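Long-range contact in putative Outer membrane protein (Helicobacter pylori, PDB 6GW5), which is the SabA adhesin of the outer membrane, probably attaching the bacterium to host glycans through the extracellular adhesin domain described here: residues G74-F86 with I181-I195. Sequence-based numbering, arbitrary orientation.
Sequences GFWSLYAGNYLTF and IANTKTAMMWKNIVI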
ATOM      1  N   GLY A  74       8.494   9.355 -18.799  1.00 44.24           N
ATOM      2  CA  GLY A  74       9.871   9.021 -18.909  1.00 40.77           C
ATOM      3  C   GLY A  74      10.031   7.895 -19.905  1.00 42.64           C
ATOM      4  O   GLY A  74      10.919   7.941 -20.755  1.00 44.99           O
ATOM      5  N   PHE A  75       9.211   6.856 -19.789  1.00 40.11           N
ATOM      6  CA  PHE A  75       9.321   5.772 -20.717  1.00 39.01           C
ATOM      7  C   PHE A  75       9.010   6.285 -22.113  1.00 41.44           C
ATOM      8  O   PHE A  75       9.684   5.957 -23.060  1.00 44.69           O
ATOM      9  CB  PHE A  75       8.396   4.607 -20.394  1.00 38.60           C
ATOM     10  CG  PHE A  75       8.597   3.494 -21.313  1.00 35.96           C
ATOM     11  CD1 PHE A  75       9.700   2.698 -21.168  1.00 38.35           C
ATOM     12  CD2 PHE A  75       7.801   3.346 -22.430  1.00 37.39           C
ATOM     13  CE1 PHE A  75       9.986   1.702 -22.100  1.00 40.66           C
ATOM     14  CE2 PHE A  75       8.055   2.330 -23.345  1.00 38.97           C
ATOM     15  CZ  PHE A  75       9.147   1.505 -23.179  1.00 38.17           C
ATOM     16  N   TRP A  76       7.994   7.108 -22.241  1.00 42.58           N
ATOM     17  CA  TRP A  76       7.677   7.673 -23.540  1.00 42.69           C
ATOM     18  C   TRP A  76       8.892   8.377 -24.110  1.00 40.43           C
ATOM     19  O   TRP A  76       9.233   8.215 -25.274  1.00 43.83           O
ATOM     20  CB  TRP A  76       6.476   8.656 -23.463  1.00 43.64           C
ATOM     21  CG  TRP A  76       6.255   9.408 -24.746  1.00 43.41           C
ATOM     22  CD1 TRP A  76       6.570  10.700 -24.994  1.00 45.54           C
ATOM     23  CD2 TRP A  76       5.778   8.862 -25.969  1.00 40.46           C
ATOM     24  NE1 TRP A  76       6.288  11.015 -26.305  1.00 47.16           N
ATOM     25  CE2 TRP A  76       5.813   9.899 -26.935  1.00 40.71           C
ATOM     26  CE3 TRP A  76       5.344   7.589 -26.349  1.00 40.58           C
ATOM     27  CZ2 TRP A  76       5.385   9.723 -28.262  1.00 39.54           C
ATOM     28  CZ3 TRP A  76       4.914   7.398 -27.687  1.00 45.78           C
ATOM     29  CH2 TRP A  76       4.930   8.482 -28.626  1.00 40.89           C
ATOM     30  N   SER A  77       9.544   9.164 -23.285  1.00 40.47           N
ATOM     31  CA  SER A  77      10.671   9.929 -23.749  1.00 39.95           C
ATOM     32  C   SER A  77      11.789   8.968 -24.216  1.00 42.25           C
ATOM     33  O   SER A  77      12.448   9.211 -25.206  1.00 42.21           O
ATOM     34  CB  SER A  77      11.087  10.909 -22.667  1.00 41.85           C
ATOM     35  OG  SER A  77      12.462  11.134 -22.651  1.00 47.04           O
ATOM     36  N   LEU A  78      11.958   7.852 -23.538  1.00 41.77           N
ATOM     37  CA  LEU A  78      12.958   6.879 -23.949  1.00 40.70           C
ATOM     38  C   LEU A  78      12.593   6.264 -25.269  1.00 41.18           C
ATOM     39  O   LEU A  78      13.417   6.193 -26.167  1.00 45.38           O
ATOM     40  CB  LEU A  78      13.109   5.754 -22.915  1.00 40.80           C
ATOM     41  CG  LEU A  78      13.673   6.052 -21.516  1.00 42.13           C
ATOM     42  CD1 LEU A  78      13.652   4.785 -20.663  1.00 42.40           C
ATOM     43  CD2 LEU A  78      15.058   6.636 -21.560  1.00 41.76           C
ATOM     44  N   TYR A  79      11.359   5.802 -25.347  1.00 41.92           N
ATOM     45  CA  TYR A  79      10.816   5.037 -26.481  1.00 41.06           C
ATOM     46  C   TYR A  79      10.696   5.857 -27.727  1.00 40.71           C
ATOM     47  O   TYR A  79      11.113   5.438 -28.808  1.00 38.65           O
ATOM     48  CB  TYR A  79       9.432   4.561 -26.096  1.00 41.19           C
ATOM     49  CG  TYR A  79       8.553   3.861 -27.115  1.00 39.59           C
ATOM     50  CD1 TYR A  79       8.807   2.562 -27.505  1.00 40.99           C
ATOM     51  CD2 TYR A  79       7.376   4.454 -27.566  1.00 39.11           C
ATOM     52  CE1 TYR A  79       7.946   1.885 -28.358  1.00 40.41           C
ATOM     53  CE2 TYR A  79       6.515   3.788 -28.436  1.00 42.77           C
ATOM     54  CZ  TYR A  79       6.800   2.492 -28.816  1.00 42.10           C
ATOM     55  OH  TYR A  79       5.960   1.808 -29.669  1.00 52.53           O
ATOM     56  N   ALA A  80      10.160   7.047 -27.551  1.00 38.25           N
ATOM     57  CA  ALA A  80       9.955   7.980 -28.637  1.00 41.26           C
ATOM     58  C   ALA A  80      10.647   9.308 -28.283  1.00 40.19           C
ATOM     59  O   ALA A  80      11.859   9.463 -28.544  1.00 38.73           O
ATOM     60  CB  ALA A  80       8.454   8.158 -28.880  1.00 41.31           C
ATOM     61  N   GLY A  81       9.914  10.231 -27.651  1.00 38.60           N
ATOM     62  CA  GLY A  81      10.488  11.506 -27.240  1.00 44.08           C
ATOM     63  C   GLY A  81      11.037  12.253 -28.429  1.00 44.63           C
ATOM     64  O   GLY A  81      10.327  12.453 -29.399  1.00 48.78           O
ATOM     65  N   ASN A  82      12.314  12.605 -28.351  1.00 45.10           N
ATOM     66  CA  ASN A  82      12.957  13.541 -29.280  1.00 49.29           C
ATOM     67  C   ASN A  82      13.887  12.820 -30.252  1.00 49.95           C
ATOM     68  O   ASN A  82      14.651  13.460 -30.943  1.00 55.07           O
ATOM     69  CB  ASN A  82      13.748  14.640 -28.503  1.00 49.25           C
ATOM     70  CG  ASN A  82      14.958  14.086 -27.715  1.00 55.30           C
ATOM     71  OD1 ASN A  82      15.369  12.933 -27.890  1.00 58.70           O
ATOM     72  ND2 ASN A  82      15.528  14.918 -26.847  1.00 53.45           N
ATOM     73  N   TYR A  83      13.819  11.500 -30.298  1.00 50.80           N
ATOM     74  CA  TYR A  83      14.662  10.661 -31.139  1.00 49.17           C
ATOM     75  C   TYR A  83      14.045   9.278 -31.075  1.00 50.65           C
ATOM     76  O   TYR A  83      14.340   8.533 -30.180  1.00 49.63           O
ATOM     77  CB  TYR A  83      16.051  10.668 -30.536  1.00 49.28           C
ATOM     78  CG  TYR A  83      17.202   9.982 -31.235  1.00 51.72           C
ATOM     79  CD1 TYR A  83      17.035   9.058 -32.238  1.00 52.85           C
ATOM     80  CD2 TYR A  83      18.483  10.257 -30.837  1.00 57.24           C
ATOM     81  CE1 TYR A  83      18.124   8.447 -32.826  1.00 52.85           C
ATOM     82  CE2 TYR A  83      19.571   9.664 -31.413  1.00 55.99           C
ATOM     83  CZ  TYR A  83      19.398   8.756 -32.395  1.00 61.93           C
ATOM     84  OH  TYR A  83      20.539   8.200 -32.906  1.00 53.73           O
ATOM     85  N   LEU A  84      13.179   8.950 -32.026  1.00 45.28           N
ATOM     86  CA  LEU A  84      12.445   7.689 -32.050  1.00 40.15           C
ATOM     87  C   LEU A  84      13.349   6.456 -32.009  1.00 38.68           C
ATOM     88  O   LEU A  84      14.426   6.446 -32.590  1.00 36.20           O
ATOM     89  CB  LEU A  84      11.469   7.683 -33.234  1.00 43.86           C
ATOM     90  CG  LEU A  84      10.109   8.409 -32.997  1.00 50.85           C
ATOM     91  CD1 LEU A  84      10.119   9.621 -32.054  1.00 51.56           C
ATOM     92  CD2 LEU A  84       9.414   8.782 -34.304  1.00 48.01           C
ATOM     93  N   THR A  85      12.961   5.449 -31.234  1.00 39.89           N
ATOM     94  CA  THR A  85      13.683   4.169 -31.224  1.00 42.04           C
ATOM     95  C   THR A  85      13.082   3.176 -32.224  1.00 40.32           C
ATOM     96  O   THR A  85      13.323   1.977 -32.131  1.00 44.58           O
ATOM     97  CB  THR A  85      13.671   3.507 -29.838  1.00 42.93           C
ATOM     98  OG1 THR A  85      12.330   3.083 -29.507  1.00 42.05           O
ATOM     99  CG2 THR A  85      14.212   4.438 -28.808  1.00 42.47           C
ATOM    100  N   PHE A  86      12.240   3.675 -33.109  1.00 42.66           N
ATOM    101  CA  PHE A  86      11.619   2.908 -34.180  1.00 47.24           C
ATOM    102  C   PHE A  86      11.546   3.848 -35.387  1.00 46.45           C
ATOM    103  O   PHE A  86      11.803   5.060 -35.246  1.00 47.76           O
ATOM    104  CB  PHE A  86      10.213   2.402 -33.769  1.00 45.39           C
ATOM    105  CG  PHE A  86       9.353   3.445 -33.097  1.00 43.57           C
ATOM    106  CD1 PHE A  86       9.395   3.594 -31.733  1.00 44.60           C
ATOM    107  CD2 PHE A  86       8.462   4.223 -33.817  1.00 46.24           C
ATOM    108  CE1 PHE A  86       8.593   4.518 -31.090  1.00 50.96           C
ATOM    109  CE2 PHE A  86       7.665   5.176 -33.193  1.00 51.97           C
ATOM    110  CZ  PHE A  86       7.727   5.323 -31.822  1.00 53.82           C
ATOM    111  N   ILE A 181       1.197   1.246 -26.873  1.00 51.99           N
ATOM    112  CA  ILE A 181       2.596   0.831 -26.993  1.00 47.51           C
ATOM    113  C   ILE A 181       2.720  -0.704 -26.914  1.00 47.28           C
ATOM    114  O   ILE A 181       3.391  -1.300 -27.747  1.00 46.19           O
ATOM    115  CB  ILE A 181       3.503   1.524 -25.949  1.00 46.17           C
ATOM    116  CG1 ILE A 181       3.751   2.963 -26.359  1.00 45.58           C
ATOM    117  CG2 ILE A 181       4.835   0.807 -25.821  1.00 45.14           C
ATOM    118  CD1 ILE A 181       4.356   3.852 -25.281  1.00 46.73           C
ATOM    119  N   ALA A 182       2.092  -1.321 -25.913  1.00 49.38           N
ATOM    120  CA  ALA A 182       2.199  -2.769 -25.717  1.00 50.78           C
ATOM    121  C   ALA A 182       1.600  -3.564 -26.871  1.00 55.58           C
ATOM    122  O   ALA A 182       2.087  -4.643 -27.201  1.00 58.91           O
ATOM    123  CB  ALA A 182       1.560  -3.183 -24.405  1.00 48.94           C
ATOM    124  N   ASN A 183       0.526  -3.049 -27.462  1.00 59.61           N
ATOM    125  CA  ASN A 183      -0.226  -3.798 -28.482  1.00 58.52           C
ATOM    126  C   ASN A 183       0.389  -3.687 -29.856  1.00 58.62           C
ATOM    127  O   ASN A 183       0.366  -4.648 -30.623  1.00 63.00           O
ATOM    128  CB  ASN A 183      -1.686  -3.349 -28.501  1.00 55.80           C
ATOM    129  CG  ASN A 183      -2.425  -3.748 -27.232  1.00 59.77           C
ATOM    130  OD1 ASN A 183      -2.092  -4.760 -26.600  1.00 56.71           O
ATOM    131  ND2 ASN A 183      -3.417  -2.947 -26.836  1.00 63.16           N
ATOM    132  N   THR A 184       0.990  -2.534 -30.127  1.00 54.19           N
ATOM    133  CA  THR A 184       1.669  -2.279 -31.380  1.00 50.82           C
ATOM    134  C   THR A 184       2.939  -3.123 -31.534  1.00 51.87           C
ATOM    135  O   THR A 184       3.823  -3.052 -30.673  1.00 49.09           O
ATOM    136  CB  THR A 184       2.056  -0.801 -31.451  1.00 53.32           C
ATOM    137  OG1 THR A 184       0.891   0.019 -31.279  1.00 52.97           O
ATOM    138  CG2 THR A 184       2.737  -0.479 -32.758  1.00 52.15           C
ATOM    139  N   LYS A 185       3.021  -3.918 -32.612  1.00 52.27           N
ATOM    140  CA  LYS A 185       4.134  -4.852 -32.835  1.00 54.14           C
ATOM    141  C   LYS A 185       5.284  -4.145 -33.518  1.00 51.99           C
ATOM    142  O   LYS A 185       5.675  -4.487 -34.636  1.00 49.14           O
ATOM    143  CB  LYS A 185       3.754  -6.011 -33.733  1.00 60.65           C
ATOM    144  CG  LYS A 185       2.627  -6.898 -33.221  1.00 75.32           C
ATOM    145  CD  LYS A 185       3.191  -8.264 -32.865  1.00 85.87           C
ATOM    146  CE  LYS A 185       3.781  -8.977 -34.082  1.00 92.11           C
ATOM    147  NZ  LYS A 185       4.934  -9.855 -33.707  1.00 94.15           N
ATOM    148  N   THR A 186       5.789  -3.123 -32.856  1.00 50.41           N
ATOM    149  CA  THR A 186       6.989  -2.438 -33.268  1.00 42.74           C
ATOM    150  C   THR A 186       7.968  -2.533 -32.129  1.00 41.79           C
ATOM    151  O   THR A 186       7.673  -2.141 -30.998  1.00 38.83           O
ATOM    152  CB  THR A 186       6.741  -0.970 -33.567  1.00 37.49           C
ATOM    153  OG1 THR A 186       5.717  -0.868 -34.545  1.00 41.51           O
ATOM    154  CG2 THR A 186       7.970  -0.369 -34.095  1.00 36.85           C
ATOM    155  N   ALA A 187       9.145  -3.033 -32.467  1.00 46.97           N
ATOM    156  CA  ALA A 187      10.252  -3.157 -31.533  1.00 48.52           C
ATOM    157  C   ALA A 187      11.018  -1.855 -31.353  1.00 50.87           C
ATOM    158  O   ALA A 187      11.076  -1.011 -32.255  1.00 56.99           O
ATOM    159  CB  ALA A 187      11.193  -4.285 -31.949  1.00 46.32           C
ATOM    160  N   MET A 188      11.637  -1.724 -30.181  1.00 47.24           N
ATOM    161  CA  MET A 188      12.428  -0.553 -29.883  1.00 47.28           C
ATOM    162  C   MET A 188      13.909  -0.894 -29.946  1.00 46.59           C
ATOM    163  O   MET A 188      14.320  -1.978 -29.582  1.00 42.06           O
ATOM    164  CB  MET A 188      12.053   0.059 -28.542  1.00 51.64           C
ATOM    165  CG  MET A 188      12.164  -0.827 -27.303  1.00 51.18           C
ATOM    166  SD  MET A 188      11.401  -0.022 -25.856  1.00 47.27           S
ATOM    167  CE  MET A 188      12.489   1.383 -25.657  1.00 45.50           C
ATOM    168  N   MET A 189      14.681   0.029 -30.510  1.00 46.76           N
ATOM    169  CA  MET A 189      16.114  -0.127 -30.654  1.00 50.19           C
ATOM    170  C   MET A 189      16.698   0.729 -29.556  1.00 45.76           C
ATOM    171  O   MET A 189      16.677   1.950 -29.645  1.00 46.13           O
ATOM    172  CB  MET A 189      16.592   0.364 -32.040  1.00 48.53           C
ATOM    173  CG  MET A 189      15.982  -0.370 -33.241  1.00 49.19           C
ATOM    174  SD  MET A 189      16.293   0.407 -34.849  1.00 46.83           S
ATOM    175  CE  MET A 189      15.048   1.655 -34.894  1.00 45.32           C
ATOM    176  N   TRP A 190      17.196   0.090 -28.507  1.00 46.02           N
ATOM    177  CA  TRP A 190      17.741   0.835 -27.349  1.00 45.40           C
ATOM    178  C   TRP A 190      19.031   1.546 -27.670  1.00 44.05           C
ATOM    179  O   TRP A 190      19.381   2.493 -26.993  1.00 45.91           O
ATOM    180  CB  TRP A 190      17.937  -0.071 -26.130  1.00 45.43           C
ATOM    181  CG  TRP A 190      16.644  -0.331 -25.366  1.00 43.04           C
ATOM    182  CD1 TRP A 190      15.641  -1.142 -25.730  1.00 42.86           C
ATOM    183  CD2 TRP A 190      16.266   0.233 -24.112  1.00 42.87           C
ATOM    184  NE1 TRP A 190      14.645  -1.135 -24.772  1.00 42.43           N
ATOM    185  CE2 TRP A 190      15.001  -0.278 -23.781  1.00 40.18           C
ATOM    186  CE3 TRP A 190      16.884   1.107 -23.230  1.00 42.02           C
ATOM    187  CZ2 TRP A 190      14.338   0.056 -22.617  1.00 41.53           C
ATOM    188  CZ3 TRP A 190      16.221   1.443 -22.079  1.00 45.96           C
ATOM    189  CH2 TRP A 190      14.962   0.909 -21.774  1.00 41.78           C
ATOM    190  N   LYS A 191      19.727   1.094 -28.708  1.00 43.07           N
ATOM    191  CA  LYS A 191      20.944   1.751 -29.160  1.00 46.35           C
ATOM    192  C   LYS A 191      20.664   3.179 -29.644  1.00 39.40           C
ATOM    193  O   LYS A 191      21.528   4.025 -29.589  1.00 35.88           O
ATOM    194  CB  LYS A 191      21.621   0.917 -30.266  1.00 54.08           C
ATOM    195  CG  LYS A 191      23.026   1.370 -30.708  1.00 62.39           C
ATOM    196  CD  LYS A 191      24.191   0.514 -30.161  1.00 69.39           C
ATOM    197  CE  LYS A 191      25.177   0.040 -31.262  1.00 79.50           C
ATOM    198  NZ  LYS A 191      26.221   1.020 -31.658  1.00 85.04           N
ATOM    199  N   ASN A 192      19.457   3.442 -30.105  1.00 39.13           N
ATOM    200  CA  ASN A 192      19.084   4.793 -30.490  1.00 41.89           C
ATOM    201  C   ASN A 192      19.026   5.784 -29.304  1.00 43.97           C
ATOM    202  O   ASN A 192      19.083   7.000 -29.511  1.00 42.71           O
ATOM    203  CB  ASN A 192      17.743   4.806 -31.224  1.00 41.31           C
ATOM    204  CG  ASN A 192      17.845   4.330 -32.667  1.00 42.42           C
ATOM    205  OD1 ASN A 192      18.851   3.742 -33.087  1.00 41.22           O
ATOM    206  ND2 ASN A 192      16.796   4.592 -33.442  1.00 40.08           N
ATOM    207  N   ILE A 193      18.939   5.284 -28.077  1.00 37.25           N
ATOM    208  CA  ILE A 193      18.894   6.157 -26.909  1.00 34.70           C
ATOM    209  C   ILE A 193      20.266   6.535 -26.473  1.00 32.58           C
ATOM    210  O   ILE A 193      21.093   5.669 -26.159  1.00 32.74           O
ATOM    211  CB  ILE A 193      18.171   5.485 -25.724  1.00 37.88           C
ATOM    212  CG1 ILE A 193      16.731   5.116 -26.129  1.00 38.25           C
ATOM    213  CG2 ILE A 193      18.120   6.414 -24.524  1.00 35.39           C
ATOM    214  CD1 ILE A 193      16.185   3.975 -25.321  1.00 38.86           C
ATOM    215  N   VAL A 194      20.494   7.840 -26.406  1.00 33.40           N
ATOM    216  CA  VAL A 194      21.793   8.404 -26.084  1.00 36.86           C
ATOM    217  C   VAL A 194      21.634   9.284 -24.854  1.00 38.70           C
ATOM    218  O   VAL A 194      20.840  10.271 -24.849  1.00 38.98           O
ATOM    219  CB  VAL A 194      22.399   9.240 -27.266  1.00 36.51           C
ATOM    220  CG1 VAL A 194      23.746   9.847 -26.840  1.00 36.76           C
ATOM    221  CG2 VAL A 194      22.594   8.384 -28.512  1.00 31.58           C
ATOM    222  N   ILE A 195      22.387   8.900 -23.822  1.00 35.88           N
ATOM    223  CA  ILE A 195      22.356   9.561 -22.533  1.00 37.15           C
ATOM    224  C   ILE A 195      23.752   9.455 -21.960  1.00 36.94           C
ATOM    225  O   ILE A 195      24.226   8.375 -21.626  1.00 36.97           O
ATOM    226  CB  ILE A 195      21.373   8.871 -21.531  1.00 40.19           C
ATOM    227  CG1 ILE A 195      19.925   8.834 -22.054  1.00 39.52           C
ATOM    228  CG2 ILE A 195      21.414   9.587 -20.191  1.00 38.04           C
ATOM    229  CD1 ILE A 195      18.934   8.142 -21.130  1.00 45.48           C
TER
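Leu84 and Thr85 in residues 74-86 meet Met189 and Asn192 in residues 181-195 through two hydrogen bonds to successive carbonyl oxygens, illustrating how a chain leaving a helix can be satisfied by a short strand and the 3-10 turn that follows it. Thr85 O accepts from Met189 N at 2.9 Å. Leu84 O receives Asn192 ND2 at 3.1 Å; the bond is nearly straight (167° at the hydrogen) and lies close to the amide plane, on a carbonyl lone pair. OD1 of that amide is hydrogen-bonded elsewhere, and with both ends bonded its rotation is probably held. The backbone carbonyl oxygen of Asn192 sits over one face of the Tyr83 ring, 3.3 Å from CE2.

A type II' turn from Ala80 to Tyr83 brings the chain back, and the Thr85 hydroxyl, placed between its own N and carbonyl carbon (chi1 68°), gives its proton to Tyr79 O. That carbonyl also accepts from Thr85 N, tying the helix end to its own following loop and helping to set Thr85 O in place for Met189 N. Beside these bonds the packing is apolar. Ile181 lays CG2 over one face of Tyr79, 4.3 Å from the ring centroid, while Phe86 CE1 lies over the rim of the opposite face. Met188 SD reaches the Tyr79 edge and lies 3.8 Å from Phe75 CZ, making Met-aromatic contacts with both rings.

Lys299 NZ shares its hydrogen bonds among the carbonyls of Ser77, Leu78, Ala80 and Tyr83. Thr186 OG1 is satisfied by Ala119 O. The contact thus joins the ends of helices 60-79 and 167-183, with strand 119-121 and helix 122-139 packed on Tyr79, helix 106-111 against Met189, and strand 208-209 paired with 188-189.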